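PDB 2DC4: CYTH domain-containing protein from Pyrococcus horikoshii, which is of unknown function but, as a CYTH-domain protein related to class IV adenylate cyclases, may bind or process a phosphorylated substrate in its charged barrel. Local coordinates for residues Ala23-Glu37 / Phe92-Lys106. Residues are numbered along the deposited sequence; the frame is centred on the assembly and turned at random.
Sequences AKFFGIEEQEDVYFE and FKVQGVVKKRRWIYK
Lys100 reaches across to Gln31 and Asp33 in the tightly packed middle of this antiparallel pair, strands 24-36 and 94-106. Its CG takes the cramped place between backbone N and carbonyl carbon (chi1 77°), and bends farther out bring NZ almost straight onto the amide oxygen, 2.9 Å from Gln31 OE1. The same ammonium makes a weak salt bridge to Asp33, NZ 3.4 Å from OD2. One water bridges these two atoms and also meets Tyr35 OH, itself bonded to Arg45; another links NZ to Val98 O and only weakly to OD2. Arg47 holds the other oxygen of Asp33. Gln31 NE2 gives a hydrogen bond to Glu29 OE1 at 2.8 Å, while Gln31 OE1 also lies 3.6 Å above the centre of the Arg102 guanidinium. Arg102 bonds Asn115 through NE and reaches Glu29 through a water. These side chains belong to the polar interior of the closed CYTH barrel, the triphosphate tunnel fold, whose charged lining in relatives receives phosphorylated substrates; a similar role is plausible here. A classic beta bulge interrupts the pairing where Phe26 and Gly27 both face Ile104.

On the other face, the charged pairs at mid-strand are looser and more open. Lys99 NZ meets Glu32 OE1 at 3.0 Å from above the carboxylate plane, whereas Glu30 and Arg101 make only a long ion pair, carboxylate and guanidinium planes 66° apart. Toward Ala23 and Lys106 this face closes up: Ile28 CG1 lies 3.7 Å from the Trp103 five-membered ring centroid, a CH-pi contact, and Phe25 CD1 sits over the Tyr105 ring, offset toward its rim.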
# COMPACT_ATOMS: atom_id res chain seq x y z
N ALA A 23 33.20 -8.85 1.87
CA ALA A 23 31.80 -8.49 2.09
C ALA A 23 30.98 -9.78 2.07
O ALA A 23 31.32 -10.73 1.37
CB ALA A 23 31.32 -7.54 1.00
N LYS A 24 29.90 -9.80 2.85
CA LYS A 24 29.03 -10.97 2.95
C LYS A 24 27.90 -10.94 1.92
O LYS A 24 27.11 -10.00 1.89
CB LYS A 24 28.45 -11.04 4.37
CG LYS A 24 27.39 -12.10 4.59
CD LYS A 24 27.07 -12.23 6.08
CE LYS A 24 26.60 -10.92 6.71
NZ LYS A 24 25.13 -10.69 6.58
N PHE A 25 27.83 -11.97 1.08
CA PHE A 25 26.79 -12.04 0.07
C PHE A 25 25.45 -12.33 0.73
O PHE A 25 25.30 -13.33 1.44
CB PHE A 25 27.10 -13.14 -0.95
CG PHE A 25 26.05 -13.29 -2.02
CD1 PHE A 25 25.79 -12.26 -2.91
CD2 PHE A 25 25.31 -14.47 -2.12
CE1 PHE A 25 24.81 -12.39 -3.89
CE2 PHE A 25 24.32 -14.61 -3.10
CZ PHE A 25 24.07 -13.57 -3.99
N PHE A 26 24.48 -11.45 0.51
CA PHE A 26 23.16 -11.61 1.10
C PHE A 26 22.20 -12.33 0.16
O PHE A 26 21.45 -13.22 0.58
CB PHE A 26 22.59 -10.24 1.45
CG PHE A 26 21.18 -10.29 1.94
CD1 PHE A 26 20.89 -10.76 3.22
CD2 PHE A 26 20.13 -9.91 1.11
CE1 PHE A 26 19.57 -10.85 3.67
CE2 PHE A 26 18.80 -10.00 1.54
CZ PHE A 26 18.53 -10.47 2.83
N GLY A 27 22.20 -11.93 -1.11
CA GLY A 27 21.33 -12.54 -2.08
C GLY A 27 21.15 -11.71 -3.34
O GLY A 27 21.66 -10.58 -3.43
N ILE A 28 20.43 -12.26 -4.31
CA ILE A 28 20.15 -11.58 -5.57
C ILE A 28 18.66 -11.29 -5.63
O ILE A 28 17.85 -12.13 -5.25
CB ILE A 28 20.51 -12.47 -6.78
CG1 ILE A 28 22.01 -12.74 -6.81
CG2 ILE A 28 20.06 -11.80 -8.08
CD1 ILE A 28 22.43 -13.76 -7.86
N GLU A 29 18.30 -10.08 -6.06
CA GLU A 29 16.90 -9.70 -6.19
C GLU A 29 16.60 -9.26 -7.62
O GLU A 29 17.25 -8.36 -8.13
CB GLU A 29 16.54 -8.56 -5.22
CG GLU A 29 16.57 -8.95 -3.75
CD GLU A 29 16.13 -7.83 -2.82
OE1 GLU A 29 15.97 -6.68 -3.28
OE2 GLU A 29 15.97 -8.09 -1.60
N GLU A 30 15.64 -9.92 -8.26
CA GLU A 30 15.24 -9.55 -9.61
C GLU A 30 14.08 -8.60 -9.40
O GLU A 30 12.96 -9.01 -9.07
CB GLU A 30 14.80 -10.79 -10.39
CG GLU A 30 15.92 -11.83 -10.52
CD GLU A 30 15.53 -13.00 -11.40
OE1 GLU A 30 15.19 -12.77 -12.58
OE2 GLU A 30 15.57 -14.15 -10.91
N GLN A 31 14.35 -7.31 -9.59
CA GLN A 31 13.35 -6.27 -9.33
C GLN A 31 12.73 -5.61 -10.55
O GLN A 31 13.36 -5.44 -11.59
CB GLN A 31 13.98 -5.18 -8.46
CG GLN A 31 14.89 -5.69 -7.35
CD GLN A 31 15.52 -4.57 -6.56
OE1 GLN A 31 15.86 -3.53 -7.12
NE2 GLN A 31 15.68 -4.77 -5.25
N GLU A 32 11.47 -5.22 -10.39
CA GLU A 32 10.74 -4.52 -11.43
C GLU A 32 10.02 -3.39 -10.70
O GLU A 32 9.15 -3.65 -9.86
CB GLU A 32 9.71 -5.44 -12.10
CG GLU A 32 8.95 -4.77 -13.24
CD GLU A 32 7.97 -5.71 -13.93
OE1 GLU A 32 8.37 -6.84 -14.28
OE2 GLU A 32 6.81 -5.30 -14.15
N ASP A 33 10.41 -2.15 -11.00
CA ASP A 33 9.82 -0.98 -10.37
C ASP A 33 8.98 -0.16 -11.33
O ASP A 33 9.45 0.21 -12.40
CB ASP A 33 10.90 -0.04 -9.82
CG ASP A 33 11.83 -0.72 -8.84
OD1 ASP A 33 11.42 -1.72 -8.23
OD2 ASP A 33 12.97 -0.23 -8.67
N VAL A 34 7.75 0.13 -10.93
CA VAL A 34 6.88 0.97 -11.75
C VAL A 34 6.82 2.32 -11.05
O VAL A 34 6.29 2.45 -9.94
CB VAL A 34 5.46 0.37 -11.88
CG1 VAL A 34 4.55 1.35 -12.59
CG2 VAL A 34 5.53 -0.94 -12.64
N TYR A 35 7.40 3.34 -11.69
CA TYR A 35 7.43 4.68 -11.13
C TYR A 35 6.25 5.54 -11.53
O TYR A 35 5.74 5.43 -12.64
CB TYR A 35 8.71 5.41 -11.54
CG TYR A 35 9.94 4.99 -10.78
CD1 TYR A 35 10.61 3.81 -11.10
CD2 TYR A 35 10.45 5.78 -9.75
CE1 TYR A 35 11.76 3.42 -10.41
CE2 TYR A 35 11.60 5.40 -9.05
CZ TYR A 35 12.24 4.23 -9.39
OH TYR A 35 13.37 3.85 -8.70
N PHE A 36 5.83 6.40 -10.61
CA PHE A 36 4.73 7.32 -10.84
C PHE A 36 5.26 8.73 -10.69
O PHE A 36 5.95 9.05 -9.73
CB PHE A 36 3.61 7.05 -9.82
CG PHE A 36 2.84 5.81 -10.11
CD1 PHE A 36 1.81 5.82 -11.05
CD2 PHE A 36 3.17 4.61 -9.49
CE1 PHE A 36 1.12 4.66 -11.37
CE2 PHE A 36 2.49 3.44 -9.80
CZ PHE A 36 1.46 3.46 -10.74
N GLU A 37 4.93 9.58 -11.66
CA GLU A 37 5.41 10.96 -11.66
C GLU A 37 4.87 11.85 -10.54
O GLU A 37 3.66 12.03 -10.39
CB GLU A 37 5.13 11.60 -13.02
CG GLU A 37 5.55 13.05 -13.12
CD GLU A 37 5.66 13.53 -14.56
OE1 GLU A 37 4.74 13.24 -15.36
OE2 GLU A 37 6.65 14.22 -14.89
N PHE A 92 -2.35 9.48 -10.73
CA PHE A 92 -0.92 9.49 -10.98
C PHE A 92 -0.60 8.82 -12.32
O PHE A 92 -1.26 7.85 -12.71
CB PHE A 92 -0.18 8.78 -9.84
CG PHE A 92 -0.28 9.50 -8.53
CD1 PHE A 92 0.45 10.66 -8.30
CD2 PHE A 92 -1.13 9.03 -7.53
CE1 PHE A 92 0.33 11.35 -7.09
CE2 PHE A 92 -1.25 9.71 -6.32
CZ PHE A 92 -0.52 10.87 -6.10
N LYS A 93 0.39 9.35 -13.01
CA LYS A 93 0.79 8.82 -14.31
C LYS A 93 2.07 8.00 -14.20
O LYS A 93 2.98 8.35 -13.44
CB LYS A 93 1.03 9.98 -15.29
CG LYS A 93 -0.17 10.89 -15.50
CD LYS A 93 -1.27 10.22 -16.31
CE LYS A 93 -2.39 11.20 -16.64
NZ LYS A 93 -3.42 10.60 -17.53
N VAL A 94 2.14 6.90 -14.94
CA VAL A 94 3.32 6.06 -14.93
C VAL A 94 4.47 6.81 -15.59
O VAL A 94 4.37 7.25 -16.73
CB VAL A 94 3.10 4.72 -15.67
CG1 VAL A 94 4.41 3.95 -15.76
CG2 VAL A 94 2.05 3.89 -14.95
N GLN A 95 5.56 6.94 -14.84
CA GLN A 95 6.76 7.64 -15.29
C GLN A 95 7.68 6.71 -16.09
O GLN A 95 8.39 7.15 -17.00
CB GLN A 95 7.47 8.19 -14.06
CG GLN A 95 8.67 9.07 -14.31
CD GLN A 95 9.22 9.63 -13.01
OE1 GLN A 95 9.54 8.88 -12.09
NE2 GLN A 95 9.32 10.95 -12.93
N GLY A 96 7.66 5.43 -15.74
CA GLY A 96 8.49 4.46 -16.42
C GLY A 96 8.63 3.20 -15.60
O GLY A 96 8.10 3.10 -14.50
N VAL A 97 9.36 2.22 -16.14
CA VAL A 97 9.56 0.96 -15.45
C VAL A 97 11.04 0.61 -15.44
O VAL A 97 11.66 0.53 -16.50
CB VAL A 97 8.79 -0.18 -16.13
CG1 VAL A 97 9.05 -1.50 -15.39
CG2 VAL A 97 7.30 0.13 -16.17
N VAL A 98 11.59 0.41 -14.25
CA VAL A 98 13.00 0.05 -14.13
C VAL A 98 13.10 -1.42 -13.75
O VAL A 98 12.51 -1.86 -12.77
CB VAL A 98 13.72 0.88 -13.03
CG1 VAL A 98 15.16 0.41 -12.90
CG2 VAL A 98 13.67 2.36 -13.37
N LYS A 99 13.86 -2.17 -14.55
CA LYS A 99 14.04 -3.59 -14.29
C LYS A 99 15.52 -3.84 -14.05
O LYS A 99 16.37 -3.42 -14.84
CB LYS A 99 13.56 -4.42 -15.48
CG LYS A 99 12.07 -4.28 -15.77
CD LYS A 99 11.65 -5.14 -16.95
CE LYS A 99 11.85 -6.62 -16.67
NZ LYS A 99 11.07 -7.08 -15.48
N LYS A 100 15.84 -4.53 -12.96
CA LYS A 100 17.24 -4.79 -12.68
C LYS A 100 17.44 -6.07 -11.89
O LYS A 100 16.51 -6.60 -11.28
CB LYS A 100 17.82 -3.62 -11.89
CG LYS A 100 17.41 -3.62 -10.42
CD LYS A 100 18.15 -2.55 -9.62
CE LYS A 100 17.43 -1.21 -9.66
NZ LYS A 100 16.19 -1.21 -8.83
N ARG A 101 18.67 -6.57 -11.92
CA ARG A 101 19.04 -7.75 -11.17
C ARG A 101 20.06 -7.19 -10.17
O ARG A 101 21.10 -6.67 -10.57
CB ARG A 101 19.68 -8.79 -12.07
CG ARG A 101 19.68 -10.19 -11.50
CD ARG A 101 19.41 -11.22 -12.60
NE ARG A 101 19.12 -12.54 -12.06
CZ ARG A 101 20.04 -13.38 -11.59
NH1 ARG A 101 21.32 -13.03 -11.59
NH2 ARG A 101 19.68 -14.57 -11.12
N ARG A 102 19.74 -7.27 -8.88
CA ARG A 102 20.60 -6.73 -7.84
C ARG A 102 21.31 -7.76 -6.97
O ARG A 102 20.68 -8.68 -6.44
CB ARG A 102 19.77 -5.79 -6.95
CG ARG A 102 20.51 -5.24 -5.74
CD ARG A 102 19.61 -4.30 -4.93
NE ARG A 102 19.36 -3.05 -5.64
CZ ARG A 102 18.52 -2.10 -5.22
NH1 ARG A 102 17.85 -2.25 -4.09
NH2 ARG A 102 18.37 -1.00 -5.94
N TRP A 103 22.62 -7.60 -6.85
CA TRP A 103 23.47 -8.45 -6.02
C TRP A 103 23.71 -7.64 -4.75
O TRP A 103 24.25 -6.54 -4.81
CB TRP A 103 24.81 -8.70 -6.72
CG TRP A 103 24.82 -9.88 -7.62
CD1 TRP A 103 25.37 -11.10 -7.37
CD2 TRP A 103 24.26 -9.96 -8.93
NE1 TRP A 103 25.19 -11.93 -8.44
CE2 TRP A 103 24.51 -11.26 -9.42
CE3 TRP A 103 23.56 -9.06 -9.74
CZ2 TRP A 103 24.09 -11.68 -10.68
CZ3 TRP A 103 23.15 -9.48 -11.00
CH2 TRP A 103 23.41 -10.78 -11.46
N ILE A 104 23.30 -8.18 -3.61
CA ILE A 104 23.45 -7.48 -2.34
C ILE A 104 24.54 -8.10 -1.48
O ILE A 104 24.57 -9.31 -1.28
CB ILE A 104 22.12 -7.51 -1.54
CG1 ILE A 104 20.98 -6.93 -2.39
CG2 ILE A 104 22.27 -6.71 -0.23
CD1 ILE A 104 19.60 -7.08 -1.77
N TYR A 105 25.46 -7.26 -1.01
CA TYR A 105 26.55 -7.68 -0.13
C TYR A 105 26.54 -6.76 1.08
O TYR A 105 26.15 -5.60 0.97
CB TYR A 105 27.91 -7.55 -0.83
CG TYR A 105 28.10 -8.47 -2.00
CD1 TYR A 105 28.76 -9.69 -1.85
CD2 TYR A 105 27.65 -8.11 -3.27
CE1 TYR A 105 28.97 -10.54 -2.94
CE2 TYR A 105 27.86 -8.94 -4.36
CZ TYR A 105 28.52 -10.15 -4.20
OH TYR A 105 28.76 -10.94 -5.29
N LYS A 106 26.98 -7.26 2.23
CA LYS A 106 26.99 -6.45 3.44
C LYS A 106 28.36 -6.49 4.11
O LYS A 106 29.03 -7.52 4.14
CB LYS A 106 25.93 -6.95 4.43
CG LYS A 106 24.51 -6.90 3.88
CD LYS A 106 23.74 -5.70 4.41
CE LYS A 106 23.35 -5.91 5.87
NZ LYS A 106 22.60 -4.74 6.42
O HOH W 1 17.38 -4.29 -2.21
O HOH W 2 14.60 1.59 -9.22
O HOH W 3 14.11 -2.27 -10.23
O HOH W 4 8.60 8.85 -9.36
O HOH W 5 1.49 11.81 -11.85